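Long-range contacts in DNA repair and recombination protein RadB (Thermococcus kodakarensis, PDB 2CVH), which probably takes part in DNA repair and homologous recombination, binding DNA and ATP with very weak ATPase activity and without promoting strand exchange: residues Y26-S31 with N153-D158; I179-K184 with V192-R197; G20-V25 with V149-Q154; D52-F57 with V110-T115; S86-Q91 with A116-E121. All blocks are in the same frame, centred on the assembly; numbering follows the deposited sequence.

How the interactions relate
Interactions 1 to 4 lie on the mixed sheet of this RecA-like ATPase domain or at the ends of its strands. Interaction 3, about 4 Å from the centre of the chain, pairs strands 22-26 and 149-153, and interaction 1 continues that pair into the predicted ATP-binding loop. On one flank strand 178-184 brings in the hairpin of interaction 2; on the other, strand 106-112 leads to interaction 4, the two centres about 18 Å apart. The ends of the central strands thus gather around the predicted ATP-binding loop. Along the chain, interactions 4 and 5 fall between the two halves of interaction 3, and interaction 2 follows. Interaction 5 lies at the surface, touching interaction 4.

Interaction 1: Y26-S31 with N153-D158; sequences YGPYAS and NQVHFD
Tyr29 lays one face of its ring over the side-chain amide of Gln154, the two planes only 12° apart, with NE2 of Gln154 3.3 Å from CE1 of Tyr29 and OE1 near CE2. A bend at chi2 (-60°) turns CD of Gln154 back toward this ring. Beside the stack the backbones stay paired: Gly27 N donates to Asn153 O at 3.3 Å, and Val155 N makes a weak hydrogen bond to Gly27 O. Val155 packs with both methyls, CG2 at the ring edge of Tyr26, 3.4 Å from CE2, and CG1 against CD of Pro28. OE1 of Gln154 accepts from Lys33 of the predicted ATP-binding loop, so an alanine at Gln154 would probably leave that lysine without one of its acceptors and the Tyr29 ring freer to turn. The contact thus lies where strands 22-26 and 149-153 end, with the 26-31 loop, consistent with a Walker A P-loop, running on into helix 33-44.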
# COMPACT_ATOMS: atom_id res chain seq x y z
N TYR A 26 -0.58 1.82 -6.44
CA TYR A 26 -0.15 0.88 -7.45
C TYR A 26 0.91 1.46 -8.41
O TYR A 26 1.03 2.68 -8.58
CB TYR A 26 -1.37 0.32 -8.19
CG TYR A 26 -2.00 1.27 -9.19
CD1 TYR A 26 -2.92 2.23 -8.78
CD2 TYR A 26 -1.63 1.24 -10.53
CE1 TYR A 26 -3.44 3.14 -9.67
CE2 TYR A 26 -2.14 2.13 -11.43
CZ TYR A 26 -3.04 3.08 -11.00
OH TYR A 26 -3.52 3.98 -11.91
N GLY A 27 1.66 0.58 -9.05
CA GLY A 27 2.71 0.98 -9.97
C GLY A 27 3.61 -0.21 -10.21
O GLY A 27 3.39 -1.27 -9.63
N PRO A 28 4.64 -0.08 -11.07
CA PRO A 28 5.58 -1.16 -11.38
C PRO A 28 6.59 -1.40 -10.25
O PRO A 28 6.60 -0.68 -9.24
CB PRO A 28 6.28 -0.63 -12.63
CG PRO A 28 6.35 0.83 -12.38
CD PRO A 28 4.99 1.16 -11.79
N TYR A 29 7.41 -2.43 -10.39
CA TYR A 29 8.40 -2.70 -9.34
C TYR A 29 9.38 -1.55 -9.28
O TYR A 29 9.62 -0.89 -10.29
CB TYR A 29 9.10 -4.04 -9.59
CG TYR A 29 8.13 -5.19 -9.47
CD1 TYR A 29 7.51 -5.71 -10.59
CD2 TYR A 29 7.80 -5.72 -8.22
CE1 TYR A 29 6.58 -6.75 -10.49
CE2 TYR A 29 6.88 -6.75 -8.10
CZ TYR A 29 6.27 -7.26 -9.24
OH TYR A 29 5.37 -8.30 -9.15
N ALA A 30 9.89 -1.27 -8.10
CA ALA A 30 10.82 -0.16 -7.91
C ALA A 30 10.14 1.20 -8.15
O ALA A 30 10.81 2.23 -8.20
CB ALA A 30 12.05 -0.32 -8.79
N SER A 31 8.80 1.19 -8.27
CA SER A 31 8.05 2.44 -8.47
C SER A 31 8.08 3.17 -7.15
O SER A 31 7.85 4.38 -7.09
CB SER A 31 6.59 2.16 -8.88
OG SER A 31 5.86 1.46 -7.87
N ASN A 153 -0.62 -2.86 -5.38
CA ASN A 153 -0.86 -3.70 -6.55
C ASN A 153 0.07 -3.22 -7.66
O ASN A 153 0.63 -2.13 -7.58
CB ASN A 153 -2.31 -3.55 -7.04
CG ASN A 153 -3.33 -3.72 -5.94
OD1 ASN A 153 -3.70 -4.84 -5.60
ND2 ASN A 153 -3.80 -2.61 -5.38
N GLN A 154 0.21 -4.02 -8.71
CA GLN A 154 1.01 -3.63 -9.86
C GLN A 154 0.11 -2.84 -10.84
O GLN A 154 -1.11 -3.05 -10.92
CB GLN A 154 1.59 -4.85 -10.56
CG GLN A 154 2.53 -5.67 -9.69
CD GLN A 154 3.73 -4.88 -9.23
OE1 GLN A 154 4.06 -4.87 -8.04
NE2 GLN A 154 4.42 -4.23 -10.16
N VAL A 155 0.73 -1.95 -11.61
CA VAL A 155 0.02 -1.11 -12.59
C VAL A 155 -0.48 -1.85 -13.86
O VAL A 155 -0.20 -3.03 -14.05
CB VAL A 155 0.96 0.07 -13.01
CG1 VAL A 155 2.15 -0.46 -13.83
CG2 VAL A 155 0.19 1.15 -13.77
N HIS A 156 -1.29 -1.15 -14.67
CA HIS A 156 -1.82 -1.62 -15.96
C HIS A 156 -2.58 -2.95 -16.12
O HIS A 156 -2.00 -3.93 -16.60
CB HIS A 156 -0.71 -1.60 -17.02
CG HIS A 156 -0.14 -0.25 -17.29
ND1 HIS A 156 -0.91 0.81 -17.73
CD2 HIS A 156 1.13 0.22 -17.22
CE1 HIS A 156 -0.14 1.87 -17.91
NE2 HIS A 156 1.10 1.53 -17.61
N PHE A 157 -3.89 -2.94 -15.86
CA PHE A 157 -4.69 -4.16 -16.02
C PHE A 157 -6.19 -4.00 -15.75
O PHE A 157 -7.02 -4.22 -16.64
CB PHE A 157 -4.14 -5.30 -15.15
CG PHE A 157 -4.80 -6.64 -15.40
CD1 PHE A 157 -5.88 -7.05 -14.64
CD2 PHE A 157 -4.33 -7.48 -16.41
CE1 PHE A 157 -6.49 -8.29 -14.86
CE2 PHE A 157 -4.93 -8.72 -16.64
CZ PHE A 157 -6.01 -9.13 -15.86
N ASP A 158 -6.53 -3.58 -14.54
CA ASP A 158 -7.93 -3.44 -14.13
C ASP A 158 -8.71 -2.15 -14.38
O ASP A 158 -9.19 -1.53 -13.44
CB ASP A 158 -8.07 -3.85 -12.67
CG ASP A 158 -7.89 -5.34 -12.47
OD1 ASP A 158 -6.87 -5.75 -11.89
OD2 ASP A 158 -8.79 -6.10 -12.89

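Interaction 2: I179-K184 with V192-R197; sequences ILRLDK and VAVLER
Strands 179-184 and 192-197 run antiparallel, their axes 4.5 Å apart at closest and their directions 153° apart. Paired bonds join Arg181 to Val194 and Asp183 to Val192; Ile179 O takes weak bonds from the N atoms of both Glu196 and Arg197, a classic beta bulge. On the face that carries Arg181, Asp183 and Val194, Arg181 centres a salt-bridge network with Asp183 and Glu196. Its guanidinium meets Asp183 side-on, NE and NH2 both on the syn lone pair of OD2, NE at 2.8 Å. NH1 crosses the hairpin to Glu196 OE2 at 2.7 Å, met on the anti side with the two planes 82° apart, while Glu196 OE1 bonds Tyr26 OH. Val194 CG2 lies over one face of the Arg181 guanidinium. This beta hairpin joins the parallel core of the RecA-like sheet through strand 178-184, which lies beside strand 22-26. Ile179 CD1 lies over the Arg197 guanidinium. On the other face Leu182 CD2 presses tightly on Ala193 CB at 3.4 Å, and Leu180 CD2 meets Leu195 CD1.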
# COMPACT_ATOMS: atom_id res chain seq x y z
N ILE A 179 -6.74 6.51 -4.22
CA ILE A 179 -5.91 5.76 -5.15
C ILE A 179 -4.74 6.62 -5.60
O ILE A 179 -4.92 7.76 -6.05
CB ILE A 179 -6.72 5.31 -6.41
CG1 ILE A 179 -7.95 4.49 -5.99
CG2 ILE A 179 -5.84 4.49 -7.35
CD1 ILE A 179 -8.61 3.73 -7.13
N LEU A 180 -3.54 6.08 -5.42
CA LEU A 180 -2.32 6.76 -5.82
C LEU A 180 -1.59 5.90 -6.85
O LEU A 180 -1.39 4.69 -6.65
CB LEU A 180 -1.40 6.93 -4.61
CG LEU A 180 -1.35 8.19 -3.77
CD1 LEU A 180 -0.33 7.96 -2.66
CD2 LEU A 180 -0.94 9.36 -4.62
N ARG A 181 -1.20 6.53 -7.96
CA ARG A 181 -0.46 5.81 -9.00
C ARG A 181 0.98 6.31 -8.89
O ARG A 181 1.21 7.52 -8.72
CB ARG A 181 -1.00 6.15 -10.40
CG ARG A 181 -0.38 5.30 -11.50
CD ARG A 181 -0.82 5.75 -12.91
NE ARG A 181 -0.10 6.95 -13.36
CZ ARG A 181 -0.68 8.03 -13.87
NH1 ARG A 181 -2.00 8.09 -14.01
NH2 ARG A 181 0.06 9.07 -14.27
N LEU A 182 1.95 5.40 -8.89
CA LEU A 182 3.32 5.84 -8.80
C LEU A 182 4.00 5.55 -10.14
O LEU A 182 3.88 4.45 -10.67
CB LEU A 182 4.05 5.12 -7.67
CG LEU A 182 3.46 5.08 -6.27
CD1 LEU A 182 4.51 4.49 -5.36
CD2 LEU A 182 3.05 6.44 -5.76
N ASP A 183 4.63 6.56 -10.71
CA ASP A 183 5.32 6.36 -11.98
C ASP A 183 6.78 6.69 -11.83
O ASP A 183 7.15 7.54 -11.00
CB ASP A 183 4.74 7.28 -13.06
CG ASP A 183 3.29 6.99 -13.36
OD1 ASP A 183 2.91 5.81 -13.53
OD2 ASP A 183 2.54 7.97 -13.43
N LYS A 184 7.60 6.09 -12.70
CA LYS A 184 9.04 6.33 -12.70
C LYS A 184 9.45 7.44 -13.66
O LYS A 184 9.00 7.44 -14.80
CB LYS A 184 9.78 5.08 -13.16
CG LYS A 184 9.59 3.89 -12.32
CD LYS A 184 10.35 2.74 -12.90
CE LYS A 184 10.27 1.53 -12.01
NZ LYS A 184 10.86 0.32 -12.64
N VAL A 192 7.07 9.98 -9.44
CA VAL A 192 5.98 10.93 -9.26
C VAL A 192 4.74 10.13 -8.88
O VAL A 192 4.53 9.02 -9.39
CB VAL A 192 5.72 11.78 -10.56
CG1 VAL A 192 5.28 10.87 -11.71
CG2 VAL A 192 4.68 12.94 -10.28
N ALA A 193 3.98 10.62 -7.92
CA ALA A 193 2.75 9.95 -7.54
C ALA A 193 1.57 10.80 -8.08
O ALA A 193 1.62 12.03 -8.06
CB ALA A 193 2.66 9.82 -6.00
N VAL A 194 0.54 10.15 -8.59
CA VAL A 194 -0.61 10.88 -9.07
C VAL A 194 -1.81 10.41 -8.25
O VAL A 194 -2.04 9.20 -8.11
CB VAL A 194 -0.87 10.62 -10.56
CG1 VAL A 194 -2.10 11.41 -11.03
CG2 VAL A 194 0.35 11.01 -11.39
N LEU A 195 -2.49 11.37 -7.64
CA LEU A 195 -3.69 11.12 -6.83
C LEU A 195 -4.87 10.99 -7.80
O LEU A 195 -5.49 11.99 -8.18
CB LEU A 195 -3.95 12.30 -5.90
CG LEU A 195 -5.00 12.06 -4.82
CD1 LEU A 195 -4.67 10.81 -4.00
CD2 LEU A 195 -5.08 13.26 -3.95
N GLU A 196 -5.14 9.77 -8.22
CA GLU A 196 -6.20 9.51 -9.17
C GLU A 196 -7.58 9.52 -8.56
O GLU A 196 -8.58 9.73 -9.24
CB GLU A 196 -5.97 8.16 -9.82
CG GLU A 196 -4.63 8.07 -10.41
CD GLU A 196 -4.54 6.96 -11.37
OE1 GLU A 196 -4.96 5.84 -11.01
OE2 GLU A 196 -4.10 7.23 -12.51
N ARG A 197 -7.64 9.27 -7.26
CA ARG A 197 -8.91 9.23 -6.62
C ARG A 197 -8.72 9.53 -5.16
O ARG A 197 -7.78 9.03 -4.51
CB ARG A 197 -9.54 7.86 -6.81
CG ARG A 197 -10.93 7.74 -6.21
CD ARG A 197 -11.83 6.94 -7.11
NE ARG A 197 -11.76 5.51 -6.86
CZ ARG A 197 -12.00 4.58 -7.78
NH1 ARG A 197 -12.30 4.91 -9.03
NH2 ARG A 197 -11.99 3.31 -7.44

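Interaction 3: G20-V25 with V149-Q154; sequences GVLTQV and VIVINQ
Leu22 and Val149 lie side by side on one face of the sheet, CD2 of Leu22 pressed to 3.3 Å from CB of Val149, tighter than usual carbon contact. The other branch of the leucine, CD1, reaches on to CG2 of Val151 at 4.1 Å. Across the sheet, CG2 of Val25 meets CG2 of Ile150 at 4.0 Å. Between these two layers the parallel backbones are laced by alternating bonds: Thr23 N to Val149 O, then Val151 N to Thr23 O at 2.9 Å, then Val25 N to Val151 O, also 2.9 Å, and Asn153 N to Val25 O. Toward the polar end, Gln24 stretches out with CG anti to the backbone N (chi1 167°), and its amide stands nearly upright to that of Asn153, the planes 84° apart, with OE1 of Gln24 3.1 Å from ND2 of Asn153. An alanine in place of Gln24 would probably leave the Asn153 amide without this polar neighbour and freer to rotate. Leu22 and Val149 pack on helix 128-145, the Gln24 backbone hydrogen-bonds to strand 178-184, Val25 packs on Leu182 of that strand, and Ile150 joins strand 106-112, which puts the pair in the middle of the sheet.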
# COMPACT_ATOMS: atom_id res chain seq x y z
N GLY A 20 -9.39 4.51 8.32
CA GLY A 20 -10.72 4.02 8.05
C GLY A 20 -11.07 3.88 6.60
O GLY A 20 -12.26 3.76 6.28
N VAL A 21 -10.08 3.95 5.71
CA VAL A 21 -10.33 3.79 4.27
C VAL A 21 -9.22 2.98 3.63
O VAL A 21 -8.16 2.76 4.25
CB VAL A 21 -10.48 5.16 3.51
CG1 VAL A 21 -11.63 5.98 4.11
CG2 VAL A 21 -9.20 5.93 3.55
N LEU A 22 -9.52 2.41 2.47
CA LEU A 22 -8.53 1.64 1.74
C LEU A 22 -7.93 2.55 0.68
O LEU A 22 -8.66 3.17 -0.10
CB LEU A 22 -9.14 0.44 1.04
CG LEU A 22 -9.83 -0.69 1.82
CD1 LEU A 22 -9.68 -1.97 1.02
CD2 LEU A 22 -9.25 -0.88 3.19
N THR A 23 -6.62 2.76 0.76
CA THR A 23 -5.92 3.55 -0.22
C THR A 23 -5.15 2.55 -1.07
O THR A 23 -4.45 1.69 -0.53
CB THR A 23 -4.92 4.54 0.41
OG1 THR A 23 -5.61 5.47 1.25
CG2 THR A 23 -4.17 5.33 -0.70
N GLN A 24 -5.41 2.52 -2.37
CA GLN A 24 -4.66 1.64 -3.25
C GLN A 24 -3.43 2.44 -3.68
O GLN A 24 -3.50 3.66 -3.87
CB GLN A 24 -5.47 1.26 -4.50
CG GLN A 24 -4.62 0.60 -5.58
CD GLN A 24 -5.37 0.23 -6.85
OE1 GLN A 24 -5.09 -0.79 -7.46
NE2 GLN A 24 -6.31 1.05 -7.24
N VAL A 25 -2.28 1.79 -3.70
CA VAL A 25 -1.06 2.44 -4.16
C VAL A 25 -0.58 1.44 -5.17
O VAL A 25 -0.31 0.31 -4.83
CB VAL A 25 0.01 2.64 -3.06
CG1 VAL A 25 1.26 3.29 -3.67
CG2 VAL A 25 -0.52 3.54 -1.97
N VAL A 149 -5.53 1.25 5.61
CA VAL A 149 -5.21 -0.03 5.03
C VAL A 149 -4.68 0.30 3.62
O VAL A 149 -5.41 0.83 2.79
CB VAL A 149 -6.42 -0.96 4.89
CG1 VAL A 149 -5.99 -2.25 4.21
CG2 VAL A 149 -6.97 -1.31 6.26
N ILE A 150 -3.38 0.08 3.42
CA ILE A 150 -2.75 0.32 2.13
C ILE A 150 -2.80 -0.98 1.36
O ILE A 150 -2.43 -2.04 1.86
CB ILE A 150 -1.27 0.76 2.28
CG1 ILE A 150 -1.19 2.13 2.94
CG2 ILE A 150 -0.58 0.76 0.89
CD1 ILE A 150 0.20 2.49 3.48
N VAL A 151 -3.32 -0.89 0.14
CA VAL A 151 -3.44 -2.03 -0.73
C VAL A 151 -2.48 -1.78 -1.91
O VAL A 151 -2.67 -0.86 -2.71
CB VAL A 151 -4.90 -2.19 -1.24
CG1 VAL A 151 -4.97 -3.25 -2.27
CG2 VAL A 151 -5.82 -2.55 -0.08
N ILE A 152 -1.41 -2.55 -1.96
CA ILE A 152 -0.42 -2.40 -3.00
C ILE A 152 -0.71 -3.35 -4.15
O ILE A 152 -1.07 -4.49 -3.92
CB ILE A 152 0.99 -2.60 -2.41
CG1 ILE A 152 1.38 -1.38 -1.58
CG2 ILE A 152 2.02 -2.91 -3.49
CD1 ILE A 152 2.62 -1.59 -0.72
N ASN A 153 -0.62 -2.86 -5.38
CA ASN A 153 -0.86 -3.70 -6.55
C ASN A 153 0.07 -3.22 -7.66
O ASN A 153 0.63 -2.13 -7.58
CB ASN A 153 -2.31 -3.55 -7.04
CG ASN A 153 -3.33 -3.72 -5.94
OD1 ASN A 153 -3.70 -4.84 -5.60
ND2 ASN A 153 -3.80 -2.61 -5.38
N GLN A 154 0.21 -4.02 -8.71
CA GLN A 154 1.01 -3.63 -9.86
C GLN A 154 0.11 -2.84 -10.84
O GLN A 154 -1.11 -3.05 -10.92
CB GLN A 154 1.59 -4.85 -10.56
CG GLN A 154 2.53 -5.67 -9.69
CD GLN A 154 3.73 -4.88 -9.23
OE1 GLN A 154 4.06 -4.87 -8.04
NE2 GLN A 154 4.42 -4.23 -10.16

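Interaction 4: D52-F57 with V110-T115; sequences DTEGGF and VVDSIT
Asp112 O is gripped by two successive backbone amides, Thr53 N at 2.7 Å and Glu54 N at 3.0 Å. Both donors are tilted from the carbonyl plane, by 34° and 19°, and together they hold the loop after strand 47-52 against the end of strand 106-112. Just beyond, the peptide between Asp112 and Ser113 is cis. Three acidic side chains gather around this junction. Asp52 and Asp112 lie side by side and point the same way, with Asp52 OD1 4.0 Å from Asp112 OD2. Glu54 comes across obliquely, its carboxylate 79° from that of Asp112, with OE2 3.3 Å from Asp112 OD1. Asp52 has its own backbone donors: Gly56 N reaches the syn lone pair of OD1 at 2.9 Å, while Phe57 N meets OD2 from above the carboxylate plane, also at 2.9 Å. Gly56, without a side chain, passes close to Asp112 OD2. The Asp112 side chain touches Thr34 of the predicted ATP-binding loop, and Glu54 touches Tyr29. An aspartate ending a hydrophobic strand beside the P-loop is what a Walker B strand provides in RecA-like ATPases, and strand 106-112 with Asp112 is consistent with that role.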
# COMPACT_ATOMS: atom_id res chain seq x y z
N ASP A 52 2.44 -9.95 3.23
CA ASP A 52 3.34 -9.96 2.11
C ASP A 52 3.24 -11.21 1.29
O ASP A 52 3.96 -12.18 1.53
CB ASP A 52 4.77 -9.77 2.58
CG ASP A 52 5.72 -9.42 1.45
OD1 ASP A 52 5.27 -9.09 0.32
OD2 ASP A 52 6.93 -9.45 1.68
N THR A 53 2.40 -11.16 0.28
CA THR A 53 2.19 -12.29 -0.60
C THR A 53 3.21 -12.27 -1.73
O THR A 53 3.54 -13.31 -2.28
CB THR A 53 0.77 -12.24 -1.19
OG1 THR A 53 -0.13 -11.72 -0.20
CG2 THR A 53 0.30 -13.63 -1.56
N GLU A 54 3.73 -11.08 -2.02
CA GLU A 54 4.69 -10.87 -3.11
C GLU A 54 6.18 -10.89 -2.71
O GLU A 54 7.06 -10.74 -3.56
CB GLU A 54 4.33 -9.55 -3.82
CG GLU A 54 4.96 -9.33 -5.21
CD GLU A 54 5.68 -7.98 -5.33
OE1 GLU A 54 6.93 -7.99 -5.46
OE2 GLU A 54 5.01 -6.93 -5.30
N GLY A 55 6.47 -11.08 -1.43
CA GLY A 55 7.86 -11.07 -1.03
C GLY A 55 8.51 -9.73 -1.34
O GLY A 55 9.68 -9.67 -1.68
N GLY A 56 7.72 -8.66 -1.26
CA GLY A 56 8.24 -7.32 -1.51
C GLY A 56 8.81 -6.66 -0.27
O GLY A 56 9.41 -5.60 -0.36
N PHE A 57 8.63 -7.29 0.89
CA PHE A 57 9.12 -6.73 2.16
C PHE A 57 10.57 -7.12 2.43
O PHE A 57 10.93 -8.29 2.39
CB PHE A 57 8.25 -7.18 3.33
CG PHE A 57 8.74 -6.67 4.65
CD1 PHE A 57 9.65 -7.41 5.40
CD2 PHE A 57 8.33 -5.44 5.12
CE1 PHE A 57 10.14 -6.91 6.61
CE2 PHE A 57 8.81 -4.94 6.34
CZ PHE A 57 9.72 -5.67 7.08
N VAL A 110 -0.94 -3.33 5.78
CA VAL A 110 -0.43 -3.25 4.42
C VAL A 110 -0.63 -4.61 3.81
O VAL A 110 -0.31 -5.61 4.45
CB VAL A 110 1.11 -2.93 4.35
CG1 VAL A 110 1.56 -2.90 2.89
CG2 VAL A 110 1.43 -1.59 5.06
N VAL A 111 -1.25 -4.66 2.64
CA VAL A 111 -1.43 -5.94 1.96
C VAL A 111 -0.63 -5.79 0.68
O VAL A 111 -0.67 -4.74 0.04
CB VAL A 111 -2.91 -6.27 1.68
CG1 VAL A 111 -3.02 -7.66 1.06
CG2 VAL A 111 -3.73 -6.21 2.98
N ASP A 112 0.13 -6.82 0.33
CA ASP A 112 0.98 -6.75 -0.85
C ASP A 112 1.04 -8.12 -1.48
O ASP A 112 1.91 -8.92 -1.14
CB ASP A 112 2.38 -6.29 -0.41
CG ASP A 112 3.35 -6.07 -1.56
OD1 ASP A 112 3.05 -6.43 -2.72
OD2 ASP A 112 4.43 -5.51 -1.29
N SER A 113 0.20 -8.38 -2.47
CA SER A 113 -0.75 -7.43 -3.00
C SER A 113 -2.05 -8.17 -3.27
O SER A 113 -3.06 -7.92 -2.63
CB SER A 113 -0.20 -6.87 -4.31
OG SER A 113 0.19 -7.91 -5.20
N ILE A 114 -1.96 -9.09 -4.24
CA ILE A 114 -3.02 -10.00 -4.73
C ILE A 114 -3.52 -9.77 -6.17
O ILE A 114 -4.57 -9.17 -6.40
CB ILE A 114 -4.22 -10.22 -3.72
CG1 ILE A 114 -4.92 -11.54 -4.05
CG2 ILE A 114 -5.24 -9.06 -3.77
CD1 ILE A 114 -6.10 -11.85 -3.17
N THR A 115 -2.75 -10.25 -7.15
CA THR A 115 -3.16 -10.11 -8.54
C THR A 115 -2.38 -10.92 -9.59
O THR A 115 -2.27 -10.51 -10.75
CB THR A 115 -3.27 -8.62 -8.98
OG1 THR A 115 -2.87 -7.76 -7.90
CG2 THR A 115 -4.71 -8.29 -9.35

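Interaction 5: S86-Q91 with A116-E121; sequences SDFKEQ and AHYRAE
Phe88 carries CG between its backbone N and carbonyl carbon (chi1 46°), while His117 has CG anti to its carbonyl carbon (chi1 -64°), and the two rings come together face to face. Their centroids are 3.8 Å apart and their planes 13° from parallel. The side chains slide past each other in opposite directions, which sets CG of Phe88 over the centre of the imidazole and CG of His117 over the centre of the phenyl ring; CB of each also lies over the face of its partner's ring. Tyr118 completes the group differently. The edge of Phe88 points into its face, with CZ of Phe88 over the centre of the tyrosine ring and 3.6 Å from CD2 of Tyr118. At the far end of that ring, Tyr118 OH makes a weak hydrogen bond of 2.8 Å to OD2 of Asp87. A salt bridge from Lys89 NZ to Asp87 OD1 is less certain, since the placement of the lysine is doubtful. Near the chain surface, the loop leading into helix 90-101 thus meets the loop that joins strand 106-112 to helix 128-145, through an aromatic cluster combining one face-to-face stack with one T-shaped pair.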
# COMPACT_ATOMS: atom_id res chain seq x y z
N SER A 86 1.90 -15.88 0.65
CA SER A 86 2.62 -16.05 -0.61
C SER A 86 2.00 -16.85 -1.77
O SER A 86 1.82 -16.31 -2.86
CB SER A 86 4.05 -16.51 -0.30
OG SER A 86 4.67 -15.62 0.63
N ASP A 87 1.65 -18.12 -1.55
CA ASP A 87 1.04 -18.90 -2.63
C ASP A 87 -0.44 -18.58 -2.79
O ASP A 87 -1.25 -19.47 -3.06
CB ASP A 87 1.26 -20.40 -2.43
CG ASP A 87 1.29 -21.17 -3.75
OD1 ASP A 87 0.21 -21.51 -4.27
OD2 ASP A 87 2.40 -21.43 -4.29
N PHE A 88 -0.79 -17.32 -2.60
CA PHE A 88 -2.16 -16.81 -2.76
C PHE A 88 -3.36 -17.66 -2.32
O PHE A 88 -4.48 -17.45 -2.80
CB PHE A 88 -2.35 -16.33 -4.21
CG PHE A 88 -1.82 -17.29 -5.26
CD1 PHE A 88 -2.50 -18.47 -5.57
CD2 PHE A 88 -0.63 -17.00 -5.95
CE1 PHE A 88 -2.00 -19.35 -6.54
CE2 PHE A 88 -0.13 -17.88 -6.91
CZ PHE A 88 -0.82 -19.05 -7.21
N LYS A 89 -3.14 -18.60 -1.39
CA LYS A 89 -4.24 -19.44 -0.88
C LYS A 89 -4.67 -19.05 0.53
O LYS A 89 -5.83 -18.71 0.77
CB LYS A 89 -3.88 -20.93 -0.96
CG LYS A 89 -2.40 -21.24 -0.98
CD LYS A 89 -2.11 -22.29 -2.04
CE LYS A 89 -2.68 -21.88 -3.40
NZ LYS A 89 -2.31 -22.81 -4.50
N GLU A 90 -3.73 -19.06 1.48
CA GLU A 90 -4.07 -18.66 2.84
C GLU A 90 -4.22 -17.13 2.92
O GLU A 90 -4.40 -16.59 4.00
CB GLU A 90 -3.06 -19.19 3.88
CG GLU A 90 -1.66 -18.57 3.84
CD GLU A 90 -0.86 -18.81 5.12
OE1 GLU A 90 -1.45 -18.83 6.22
OE2 GLU A 90 0.38 -18.95 5.02
N GLN A 91 -4.16 -16.47 1.77
CA GLN A 91 -4.31 -15.01 1.66
C GLN A 91 -5.62 -14.58 2.33
O GLN A 91 -5.61 -13.89 3.35
CB GLN A 91 -4.31 -14.62 0.17
CG GLN A 91 -3.45 -13.42 -0.21
CD GLN A 91 -4.05 -12.08 0.19
OE1 GLN A 91 -4.27 -11.80 1.37
NE2 GLN A 91 -4.29 -11.23 -0.79
N ALA A 116 -1.88 -12.10 -9.19
CA ALA A 116 -1.14 -12.99 -10.09
C ALA A 116 -1.14 -14.43 -9.56
O ALA A 116 -0.56 -14.71 -8.52
CB ALA A 116 0.29 -12.50 -10.29
N HIS A 117 -1.84 -15.32 -10.26
CA HIS A 117 -1.93 -16.73 -9.85
C HIS A 117 -1.62 -17.69 -11.01
O HIS A 117 -1.66 -17.31 -12.18
CB HIS A 117 -3.34 -17.08 -9.34
CG HIS A 117 -3.75 -16.36 -8.09
ND1 HIS A 117 -4.77 -16.83 -7.28
CD2 HIS A 117 -3.32 -15.21 -7.53
CE1 HIS A 117 -4.94 -15.99 -6.28
NE2 HIS A 117 -4.07 -15.00 -6.40
N TYR A 118 -1.42 -18.96 -10.66
CA TYR A 118 -1.10 -20.01 -11.62
C TYR A 118 -2.05 -20.17 -12.82
O TYR A 118 -1.62 -20.13 -13.97
CB TYR A 118 -0.99 -21.36 -10.89
CG TYR A 118 0.10 -21.44 -9.84
CD1 TYR A 118 1.33 -20.79 -10.00
CD2 TYR A 118 -0.08 -22.20 -8.68
CE1 TYR A 118 2.35 -20.90 -9.04
CE2 TYR A 118 0.92 -22.32 -7.71
CZ TYR A 118 2.14 -21.67 -7.90
OH TYR A 118 3.14 -21.82 -6.96
N ARG A 119 -3.34 -20.34 -12.54
CA ARG A 119 -4.36 -20.55 -13.58
C ARG A 119 -4.69 -19.36 -14.51
O ARG A 119 -5.82 -19.24 -14.99
CB ARG A 119 -5.64 -21.09 -12.95
CG ARG A 119 -6.23 -22.33 -13.61
CD ARG A 119 -5.62 -23.62 -13.05
NE ARG A 119 -6.38 -24.80 -13.48
CZ ARG A 119 -7.59 -25.12 -13.04
NH1 ARG A 119 -8.20 -24.35 -12.14
NH2 ARG A 119 -8.22 -26.17 -13.54
N ALA A 120 -3.71 -18.50 -14.74
CA ALA A 120 -3.81 -17.32 -15.61
C ALA A 120 -5.18 -16.73 -15.98
O ALA A 120 -5.51 -15.62 -15.55
CB ALA A 120 -3.00 -17.55 -16.88
N GLU A 121 -5.97 -17.46 -16.76
CA GLU A 121 -7.29 -16.99 -17.21
C GLU A 121 -8.23 -16.52 -16.11
O GLU A 121 -9.13 -15.71 -16.37
CB GLU A 121 -8.00 -18.04 -18.09
CG GLU A 121 -8.60 -19.24 -17.35
CD GLU A 121 -9.64 -20.00 -18.18
OE1 GLU A 121 -9.26 -20.94 -18.92
OE2 GLU A 121 -10.84 -19.67 -18.09